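Split-soret cytochrome C (Desulfovibrio desulfuricans, PDB 1H21) is a dimeric cytochrome c carrying two haems and one iron-sulfur cluster, probably [2Fe-2S], per subunit, and may serve electron transport in sulfate reduction. Local coordinates at the interface of chains A and B. Coordinates in Å, arbitrary orientation; residue numbers count along the deposited sequence, not the author numbering. Chains: chain A/B, Split-soret cytochrome C.

Contact 1: the interface of chains A and B. Residues chain A 85, 90, 109, 113, 145-146; chain B 79, 84-85.
B:Ile79 meets A:Ile85 tip to tip, and most of this hydrophobic patch of the homodimer interface is built round that encounter. It is a worked example of a branched aliphatic chain using each arm separately. B:Ile79, the residue with most surface buried here, sits in a loop with a positive phi of 78° and sends its long arm forward: CG1 lies opposite the carbonyl carbon and CD1 continues straight (chi2 -176°). That CD1 methyl settles 3.5 Å from A:Ile85 CG1 and 3.6 Å from the ring carbon CD1 of A:Tyr90, somewhat to one side of the ring plane; the tyrosine side chain comes in obliquely from helix 87-99. The short arm serves a different neighbour. B:Ile79 CG2 lies 3.8 Å from CZ of A:Phe113, at the CZ-CE2 rim and on the ring side that A:Val109 CG1 covers from within chain A; this packing may help fix the ring's position.

A:Ile85 likewise serves several partners. It directly precedes A:Cys86, a probable ligand of the iron-sulfur cluster, so the contact probably lies close to that centre. Its CB faces the hydroxyl OG1 of B:Thr84 at 3.9 Å, while B:Thr84 turns its methyl CG2 towards A:Val145 and runs antiparallel past A:Leu146, with CB 3.9 Å from A:Leu146 CD2. At the far side the two copies of Ile85 cross at about a right angle, and their CG2 methyls, A:Ile85 and B:Ile85, stand 3.8 Å apart.

Contact 2: the interface of chains A and B. Residues chain A 16-17, 101-102; chain B 40, 42, 70, 73.
Across this dimer interface of a C_GCAxxG_C_C-family redox protein, the guanidinium of A:Arg102 stands almost perpendicular to the carboxylate of B:Glu73, their planes 89° apart. Rather than a side-by-side pair, the salt bridge is an end-on approach of A:Arg102 NH1 to B:Glu73 OE2 at 2.6 Å, nearly along the C-O axis of that oxygen. A bend at chi3 (86°) brings NH1 there, the oxygen lying tilted out of the guanidinium plane. The same NH1 also gives a straighter bond, 3.0 Å to B:Lys40 O, lying in the guanidinium plane and meeting a carbonyl lone pair; NH2 adds a weak one. B:Glu73 OE1 accepts the backbone A:Arg102 N at 2.9 Å, the donor standing above the carboxylate plane. Since A:Arg102 opens helix 102-118, the acid probably caps the start of that helix, and its charge would probably be steadied by the helix end.

Beside this polar group lies A:Phe17, its ring held between A:Ala16 CB on one face and A:Gly101 CA on the other. It is nearly parallel to the B:Glu73 carboxylate, which is offset past its rim, but meets B:Phe42 edge to face at 64°. A:Phe17 CZ leads, 3.7 Å from B:Phe42 CE1, while the methyl of B:Ala70 lies 3.6 Å from A:Phe17 CE2 and 3.7 Å from A:Ala16 CB.

Contact 3: the interface of chains A and B. Residues chain A 42, 70, 73; chain B 12, 16-17, 97, 100.
The N-terminal loop of chain B, with the end of its helix 87-99 behind it, packs against 3-10 helix 69-78 of chain A and the loop residue A:Phe42. The residue that enters the partner is B:Phe17. It has a positive phi (52°), and with CG opposite the carbonyl carbon its ring projects away from the chain towards A:Phe42, which comes from the opposite direction. The two rings meet edge to face at 77°, and B:Phe17 CZ lies 3.6 Å from A:Phe42 CE1. Within chain B the methyl of B:Ala16 covers one face of the ring near the rim, and B:Ser97 O lies in plane at the ring edge.

The A:Glu73 side chain crosses B:Phe17 at about a right angle, though its carboxylate is only modestly turned from the ring plane. A:Glu73 OE1 lies 3.4 Å from CZ and equally far from CE2 of B:Phe17. The methyl of A:Ala70 touches both B:Ala16 CB and B:Phe17 CE2, 3.7 Å from each. Earlier in the loop, B:Gln12 NE2 is modelled 2.8 Å from A:Ala70 N. As built, two donors face each other, so the amide may be flipped; with OE1 in that place it could accept a hydrogen bond from the backbone N-H.

By docking the N-terminal loop of one subunit on the other, the site helps hold the dimer together in a protein whose haems are shared between its subunits.

Contact 1: the interface of chains A and B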
# COMPACT_ATOMS: atom_id res chain seq x y z
N ILE A 85 1.73 -0.53 4.15
CA ILE A 85 2.34 0.72 3.73
C ILE A 85 1.73 1.90 4.49
O ILE A 85 0.50 1.95 4.66
CB ILE A 85 2.15 0.91 2.20
CG1 ILE A 85 2.77 2.23 1.73
CG2 ILE A 85 0.69 0.90 1.86
CD1 ILE A 85 4.26 2.36 1.97
N TYR A 90 1.84 6.33 0.65
CA TYR A 90 1.17 5.93 -0.59
C TYR A 90 0.47 7.13 -1.23
O TYR A 90 0.62 7.39 -2.43
CB TYR A 90 0.14 4.82 -0.36
CG TYR A 90 -0.48 4.47 -1.67
CD1 TYR A 90 0.24 3.79 -2.65
CD2 TYR A 90 -1.76 4.92 -1.99
CE1 TYR A 90 -0.28 3.57 -3.90
CE2 TYR A 90 -2.31 4.70 -3.28
CZ TYR A 90 -1.55 4.02 -4.21
OH TYR A 90 -2.07 3.80 -5.45
N VAL A 109 10.18 7.91 -5.68
CA VAL A 109 9.66 7.14 -4.56
C VAL A 109 10.83 6.63 -3.70
O VAL A 109 10.71 6.53 -2.47
CB VAL A 109 8.81 5.95 -5.06
CG1 VAL A 109 8.43 5.01 -3.92
CG2 VAL A 109 7.58 6.48 -5.76
N PHE A 113 10.73 7.34 0.16
CA PHE A 113 10.77 6.18 1.06
C PHE A 113 12.05 6.04 1.91
O PHE A 113 11.96 5.78 3.11
CB PHE A 113 10.46 4.89 0.30
CG PHE A 113 9.01 4.72 -0.09
CD1 PHE A 113 8.13 5.80 -0.07
CD2 PHE A 113 8.53 3.49 -0.50
CE1 PHE A 113 6.79 5.66 -0.44
CE2 PHE A 113 7.19 3.33 -0.87
CZ PHE A 113 6.33 4.42 -0.84
N VAL A 145 8.93 1.64 6.20
CA VAL A 145 7.91 2.32 5.44
C VAL A 145 6.55 1.71 5.80
O VAL A 145 5.48 2.27 5.50
CB VAL A 145 8.31 2.13 3.96
CG1 VAL A 145 7.14 1.91 3.09
CG2 VAL A 145 9.15 3.32 3.50
N LEU A 146 6.60 0.62 6.56
CA LEU A 146 5.41 -0.11 7.00
C LEU A 146 4.85 0.47 8.28
O LEU A 146 5.58 0.63 9.25
CB LEU A 146 5.76 -1.58 7.20
CG LEU A 146 6.18 -2.35 5.95
CD1 LEU A 146 6.43 -3.80 6.28
CD2 LEU A 146 5.10 -2.19 4.86
N ILE B 79 4.61 -1.29 -4.64
CA ILE B 79 4.88 0.15 -4.70
C ILE B 79 6.30 0.48 -5.15
O ILE B 79 7.25 0.51 -4.35
CB ILE B 79 4.59 0.91 -3.40
CG1 ILE B 79 3.18 0.63 -2.90
CG2 ILE B 79 4.78 2.42 -3.67
CD1 ILE B 79 2.80 1.44 -1.65
N THR B 84 5.95 -3.76 -0.50
CA THR B 84 5.00 -3.60 0.58
C THR B 84 3.66 -4.28 0.21
O THR B 84 3.68 -5.43 -0.25
CB THR B 84 4.86 -2.12 0.93
OG1 THR B 84 4.19 -1.43 -0.12
CG2 THR B 84 6.24 -1.51 1.11
N ILE B 85 2.52 -3.61 0.40
CA ILE B 85 1.23 -4.23 0.08
C ILE B 85 1.24 -4.77 -1.35
O ILE B 85 1.89 -4.19 -2.21
CB ILE B 85 0.07 -3.23 0.29
CG1 ILE B 85 -1.27 -3.89 -0.03
CG2 ILE B 85 0.30 -1.98 -0.53
CD1 ILE B 85 -1.80 -4.82 1.05

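Contact 2: the interface of chains A and B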
# COMPACT_ATOMS: atom_id res chain seq x y z
N ALA A 16 -2.31 8.04 -20.31
CA ALA A 16 -1.52 7.59 -19.19
C ALA A 16 -0.45 8.62 -18.86
O ALA A 16 0.34 8.99 -19.74
CB ALA A 16 -0.86 6.24 -19.53
N PHE A 17 -0.42 9.09 -17.61
CA PHE A 17 0.56 10.07 -17.13
C PHE A 17 0.47 11.38 -17.91
O PHE A 17 1.44 12.12 -18.01
CB PHE A 17 1.99 9.49 -17.23
CG PHE A 17 2.08 8.01 -16.87
CD1 PHE A 17 2.70 7.11 -17.73
CD2 PHE A 17 1.50 7.52 -15.71
CE1 PHE A 17 2.72 5.73 -17.44
CE2 PHE A 17 1.53 6.15 -15.42
CZ PHE A 17 2.14 5.26 -16.30
N GLY A 101 5.67 8.08 -15.59
CA GLY A 101 5.57 6.64 -15.59
C GLY A 101 6.64 5.96 -14.76
O GLY A 101 7.59 6.59 -14.28
N ARG A 102 6.45 4.67 -14.58
CA ARG A 102 7.32 3.74 -13.87
C ARG A 102 8.82 4.11 -13.82
O ARG A 102 9.33 4.44 -12.76
CB ARG A 102 7.11 2.38 -14.51
CG ARG A 102 7.72 1.19 -13.90
CD ARG A 102 6.94 -0.04 -14.35
NE ARG A 102 7.35 -0.63 -15.63
CZ ARG A 102 6.56 -0.74 -16.71
NH1 ARG A 102 5.32 -0.28 -16.67
NH2 ARG A 102 6.97 -1.38 -17.81
N LYS B 40 1.18 -2.57 -21.09
CA LYS B 40 2.24 -1.57 -20.93
C LYS B 40 3.10 -1.86 -19.70
O LYS B 40 3.89 -1.02 -19.24
CB LYS B 40 1.63 -0.17 -20.84
CG LYS B 40 0.92 0.30 -22.10
CD LYS B 40 0.37 1.70 -21.90
CE LYS B 40 0.19 2.45 -23.22
NZ LYS B 40 -0.18 3.89 -23.04
N PHE B 42 1.97 -2.29 -16.79
CA PHE B 42 1.42 -1.57 -15.64
C PHE B 42 1.29 -2.41 -14.35
O PHE B 42 1.26 -1.86 -13.24
CB PHE B 42 0.10 -0.88 -16.00
CG PHE B 42 0.26 0.33 -16.88
CD1 PHE B 42 1.50 0.83 -17.19
CD2 PHE B 42 -0.86 0.96 -17.40
CE1 PHE B 42 1.64 1.95 -18.00
CE2 PHE B 42 -0.73 2.08 -18.20
CZ PHE B 42 0.50 2.57 -18.50
N ALA B 70 -3.95 4.61 -15.07
CA ALA B 70 -2.49 4.38 -15.02
C ALA B 70 -1.86 4.77 -13.69
O ALA B 70 -0.73 4.37 -13.40
CB ALA B 70 -1.78 5.09 -16.17
N GLU B 73 -0.27 2.22 -11.58
CA GLU B 73 1.04 1.65 -11.87
C GLU B 73 1.92 1.93 -10.64
O GLU B 73 2.91 1.24 -10.37
CB GLU B 73 1.67 2.29 -13.11
CG GLU B 73 2.97 1.61 -13.55
CD GLU B 73 3.76 2.42 -14.57
OE1 GLU B 73 3.78 3.67 -14.52
OE2 GLU B 73 4.40 1.79 -15.44

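Contact 3: the interface of chains A and B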
# COMPACT_ATOMS: atom_id res chain seq x y z
N PHE A 42 -10.72 10.88 7.56
CA PHE A 42 -10.21 10.19 6.38
C PHE A 42 -8.77 9.67 6.47
O PHE A 42 -8.44 8.67 5.83
CB PHE A 42 -10.42 11.04 5.13
CG PHE A 42 -11.87 11.11 4.65
CD1 PHE A 42 -12.85 10.30 5.21
CD2 PHE A 42 -12.25 11.99 3.64
CE1 PHE A 42 -14.19 10.37 4.79
CE2 PHE A 42 -13.57 12.08 3.21
CZ PHE A 42 -14.55 11.27 3.78
N ALA A 70 -11.89 10.89 -1.52
CA ALA A 70 -12.13 10.00 -0.40
C ALA A 70 -11.70 8.57 -0.68
O ALA A 70 -11.57 7.77 0.25
CB ALA A 70 -13.55 10.05 0.03
N GLU A 73 -9.23 7.15 1.52
CA GLU A 73 -9.53 6.78 2.91
C GLU A 73 -9.10 5.31 3.05
O GLU A 73 -8.72 4.84 4.12
CB GLU A 73 -11.04 6.93 3.19
CG GLU A 73 -11.44 6.63 4.64
CD GLU A 73 -12.92 6.37 4.79
OE1 GLU A 73 -13.48 5.58 3.99
OE2 GLU A 73 -13.54 6.93 5.73
N GLN B 12 -15.61 16.40 -2.98
CA GLN B 12 -15.31 15.89 -4.31
C GLN B 12 -16.54 15.81 -5.15
O GLN B 12 -17.66 15.76 -4.63
CB GLN B 12 -14.72 14.47 -4.23
CG GLN B 12 -15.73 13.40 -3.81
CD GLN B 12 -15.07 12.12 -3.36
OE1 GLN B 12 -15.27 11.05 -3.94
NE2 GLN B 12 -14.26 12.23 -2.32
N ALA B 16 -18.26 12.16 -1.17
CA ALA B 16 -17.41 11.04 -0.75
C ALA B 16 -18.24 9.76 -0.87
O ALA B 16 -19.41 9.74 -0.45
CB ALA B 16 -16.96 11.23 0.70
N PHE B 17 -17.64 8.70 -1.42
CA PHE B 17 -18.31 7.40 -1.59
C PHE B 17 -19.63 7.57 -2.31
O PHE B 17 -20.65 6.93 -1.99
CB PHE B 17 -18.53 6.71 -0.24
CG PHE B 17 -17.50 7.06 0.77
CD1 PHE B 17 -17.86 7.79 1.92
CD2 PHE B 17 -16.17 6.71 0.57
CE1 PHE B 17 -16.90 8.18 2.84
CE2 PHE B 17 -15.19 7.09 1.49
CZ PHE B 17 -15.56 7.84 2.63
N SER B 97 -13.57 1.88 -1.68
CA SER B 97 -13.69 3.23 -1.13
C SER B 97 -14.29 4.29 -2.08
O SER B 97 -14.37 5.49 -1.75
CB SER B 97 -12.35 3.67 -0.56
OG SER B 97 -11.96 2.80 0.50
N TRP B 100 -18.17 2.98 -0.70
CA TRP B 100 -18.50 2.89 0.73
C TRP B 100 -17.45 3.55 1.64
O TRP B 100 -16.28 3.67 1.26
CB TRP B 100 -18.63 1.39 1.11
CG TRP B 100 -19.71 0.64 0.37
CD1 TRP B 100 -21.04 0.69 0.62
CD2 TRP B 100 -19.55 -0.25 -0.76
NE1 TRP B 100 -21.73 -0.09 -0.28
CE2 TRP B 100 -20.85 -0.68 -1.14
CE3 TRP B 100 -18.45 -0.71 -1.49
CZ2 TRP B 100 -21.07 -1.55 -2.22
CZ3 TRP B 100 -18.67 -1.58 -2.57
CH2 TRP B 100 -19.98 -1.99 -2.92

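Contact 2 and contact 3 share a core related by the two-fold axis: both use Ala16 and Phe17 of one chain against Phe42, Ala70 and Glu73 of the other. Their C-alpha centres lie about 23 Å apart. Contact 1 stands about 18 Å from contact 2 and 21 Å from contact 3, and uses different residues, although Phe113 belongs to helix 102-118, which begins at the arginine of contact 2, and Tyr90 lies in chain A's helix 87-99, whose copy in chain B carries Ser97 of contact 3. The reciprocal N-terminal loop contacts accompany an apolar patch near the probable cluster ligands, spreading the dimer's hold over separate regions.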